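Local coordinates for protein NRPS (PDB 6NKI) that is a Rossmann-fold domain of a fungal nonribosomal peptide synthetase, related to the male sterility proteins, and binds NADPH, at residues A[236-241]-A[399-404]. Numbering follows the deposited sequence.
Sequences GPVSNA and VVRNAE
Over one face of the R401 guanidinium lies the carbonyl oxygen of V238, with R401 NH1 3.9 Å from V238 O, and the group's other contact with the loop is also made by NH1, 4.0 Å from V238 CG1. The second flat group, the carboxamide of N402, turns its OD1 to A241 and its ND2 to G236. R401 and N402 thus illustrate how a helix can meet a loop through polar side chains without a hydrogen bond between the two segments. N402 OD1 is the carboxamide atom nearest A241 CB, at 3.1 Å, while N402 ND2 remains 3.9 Å from G236 O. A241 CB also lies 4.0 Å from R401 CB. V238 CG1, anti to its backbone N (chi1 -172°), packs 3.8 Å from R401 CG, the two side chains crossing at about a right angle. R401 offers CB and CG to the loop, and its chain is bent further out, at chi2 and chi3. Segment 236-241 follows strand 233-235 and leads toward helix 248-259; G236 lies about 8 Å from the bound NADPH, and P237 packs on helix 276-288. Across the contact, helix 389-410 presents N402 also to W250 of helix 248-259 and sets V399 and V400 against helix 319-330, joining the loop after strand 233-235 to helices 319-330 and 389-410.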
ATOM      1  N   GLY A 236       3.641   6.652  10.277  1.00 78.22           N
ATOM      2  CA  GLY A 236       2.306   7.201  10.000  1.00 75.11           C
ATOM      3  C   GLY A 236       1.909   7.095   8.547  1.00 79.96           C
ATOM      4  O   GLY A 236       2.765   7.204   7.678  1.00 81.28           O
ATOM      5  N   PRO A 237       0.608   6.937   8.254  1.00 90.90           N
ATOM      6  CA  PRO A 237       0.138   6.820   6.878  1.00 94.23           C
ATOM      7  C   PRO A 237       0.512   8.071   6.108  1.00 90.83           C
ATOM      8  O   PRO A 237       0.728   9.144   6.674  1.00 92.57           O
ATOM      9  CB  PRO A 237      -1.375   6.678   7.034  1.00 94.67           C
ATOM     10  CG  PRO A 237      -1.683   7.379   8.320  1.00 98.51           C
ATOM     11  CD  PRO A 237      -0.497   7.127   9.208  1.00 94.56           C
ATOM     12  N   VAL A 238       0.598   7.904   4.792  1.00 88.73           N
ATOM     13  CA  VAL A 238       0.972   8.996   3.905  1.00 90.18           C
ATOM     14  C   VAL A 238      -0.002  10.156   4.057  1.00 97.87           C
ATOM     15  O   VAL A 238       0.385  11.330   3.987  1.00 97.36           O
ATOM     16  CB  VAL A 238       1.025   8.491   2.454  1.00 88.00           C
ATOM     17  CG1 VAL A 238       1.615   9.577   1.554  1.00 94.40           C
ATOM     18  CG2 VAL A 238       1.795   7.173   2.355  1.00 82.56           C
ATOM     19  N   SER A 239      -1.285   9.813   4.174  1.00105.89           N
ATOM     20  CA  SER A 239      -2.398  10.799   4.215  1.00114.97           C
ATOM     21  C   SER A 239      -2.339  11.731   5.427  1.00119.24           C
ATOM     22  O   SER A 239      -2.462  12.940   5.228  1.00122.13           O
ATOM     23  CB  SER A 239      -3.722  10.095   4.132  1.00119.99           C
ATOM     24  OG  SER A 239      -3.927   9.263   5.263  1.00125.36           O
ATOM     25  N   ASN A 240      -2.095  11.197   6.619  1.00122.60           N
ATOM     26  CA  ASN A 240      -2.024  12.042   7.840  1.00129.03           C
ATOM     27  C   ASN A 240      -0.700  11.704   8.502  1.00120.16           C
ATOM     28  O   ASN A 240      -0.708  11.101   9.576  1.00117.79           O
ATOM     29  CB  ASN A 240      -3.157  11.746   8.820  1.00139.46           C
ATOM     30  CG  ASN A 240      -4.432  12.489   8.491  1.00150.96           C
ATOM     31  OD1 ASN A 240      -4.531  13.122   7.445  1.00152.05           O
ATOM     32  ND2 ASN A 240      -5.411  12.418   9.376  1.00154.73           N
ATOM     33  N   ALA A 241       0.388  12.143   7.875  1.00117.20           N
ATOM     34  CA  ALA A 241       1.730  11.792   8.367  1.00116.07           C
ATOM     35  C   ALA A 241       2.184  12.755   9.456  1.00116.50           C
ATOM     36  O   ALA A 241       2.346  13.945   9.192  1.00118.41           O
ATOM     37  CB  ALA A 241       2.708  11.764   7.223  1.00117.05           C
ATOM     38  N   VAL A 399       8.066   7.821   4.597  1.00 69.57           N
ATOM     39  CA  VAL A 399       9.185   8.474   5.276  1.00 72.46           C
ATOM     40  C   VAL A 399       9.405   9.879   4.749  1.00 79.71           C
ATOM     41  O   VAL A 399       9.569  10.817   5.540  1.00 71.60           O
ATOM     42  CB  VAL A 399      10.469   7.628   5.235  1.00 75.97           C
ATOM     43  CG1 VAL A 399      10.947   7.424   3.869  1.00 80.59           C
ATOM     44  CG2 VAL A 399      11.564   8.379   5.972  1.00 81.15           C
ATOM     45  N   VAL A 400       9.347  10.071   3.419  1.00 71.26           N
ATOM     46  CA  VAL A 400       9.518  11.417   2.885  1.00 81.16           C
ATOM     47  C   VAL A 400       8.508  12.361   3.512  1.00 72.73           C
ATOM     48  O   VAL A 400       8.839  13.485   3.896  1.00 88.01           O
ATOM     49  CB  VAL A 400       9.420  11.440   1.343  1.00 83.58           C
ATOM     50  CG1 VAL A 400       9.363  12.891   0.830  1.00 76.19           C
ATOM     51  CG2 VAL A 400      10.620  10.765   0.690  1.00 81.56           C
ATOM     52  N   ARG A 401       7.257  11.936   3.604  1.00 91.60           N
ATOM     53  CA  ARG A 401       6.251  12.858   4.118  1.00 93.91           C
ATOM     54  C   ARG A 401       6.464  13.120   5.609  1.00 92.41           C
ATOM     55  O   ARG A 401       6.087  14.185   6.116  1.00 89.49           O
ATOM     56  CB  ARG A 401       4.833  12.324   3.877  1.00 96.77           C
ATOM     57  CG  ARG A 401       4.428  11.985   2.450  1.00108.16           C
ATOM     58  CD  ARG A 401       4.509  13.177   1.516  1.00127.36           C
ATOM     59  NE  ARG A 401       3.724  14.324   1.969  1.00141.04           N
ATOM     60  CZ  ARG A 401       2.421  14.480   1.755  1.00142.96           C
ATOM     61  NH1 ARG A 401       1.734  13.550   1.100  1.00142.37           N
ATOM     62  NH2 ARG A 401       1.806  15.568   2.204  1.00144.16           N
ATOM     63  N   ASN A 402       7.070  12.171   6.322  1.00 94.43           N
ATOM     64  CA  ASN A 402       7.306  12.368   7.746  1.00103.41           C
ATOM     65  C   ASN A 402       8.528  13.260   7.982  1.00101.02           C
ATOM     66  O   ASN A 402       8.489  14.179   8.811  1.00 97.08           O
ATOM     67  CB  ASN A 402       7.464  11.007   8.446  1.00103.20           C
ATOM     68  CG  ASN A 402       6.136  10.210   8.540  1.00100.24           C
ATOM     69  OD1 ASN A 402       5.088  10.762   8.863  1.00101.71           O
ATOM     70  ND2 ASN A 402       6.199   8.913   8.257  1.00 97.66           N
ATOM     71  N   ALA A 403       9.608  13.026   7.242  1.00105.11           N
ATOM     72  CA  ALA A 403      10.781  13.880   7.367  1.00 76.94           C
ATOM     73  C   ALA A 403      10.483  15.321   6.961  1.00 95.92           C
ATOM     74  O   ALA A 403      11.124  16.250   7.458  1.00103.13           O
ATOM     75  CB  ALA A 403      11.920  13.308   6.525  1.00 77.98           C
ATOM     76  N   GLU A 404       9.544  15.523   6.036  1.00 93.40           N
ATOM     77  CA  GLU A 404       9.069  16.863   5.703  1.00 95.42           C
ATOM     78  C   GLU A 404       8.213  17.461   6.818  1.00 95.20           C
ATOM     79  O   GLU A 404       8.112  18.687   6.928  1.00 97.17           O
ATOM     80  CB  GLU A 404       8.286  16.819   4.391  1.00 97.20           C
ATOM     81  CG  GLU A 404       7.680  18.159   3.973  1.00114.31           C
ATOM     82  CD  GLU A 404       7.057  18.148   2.580  1.00119.92           C
ATOM     83  OE1 GLU A 404       7.081  17.094   1.909  1.00119.29           O
ATOM     84  OE2 GLU A 404       6.552  19.212   2.156  1.00125.69           O
TER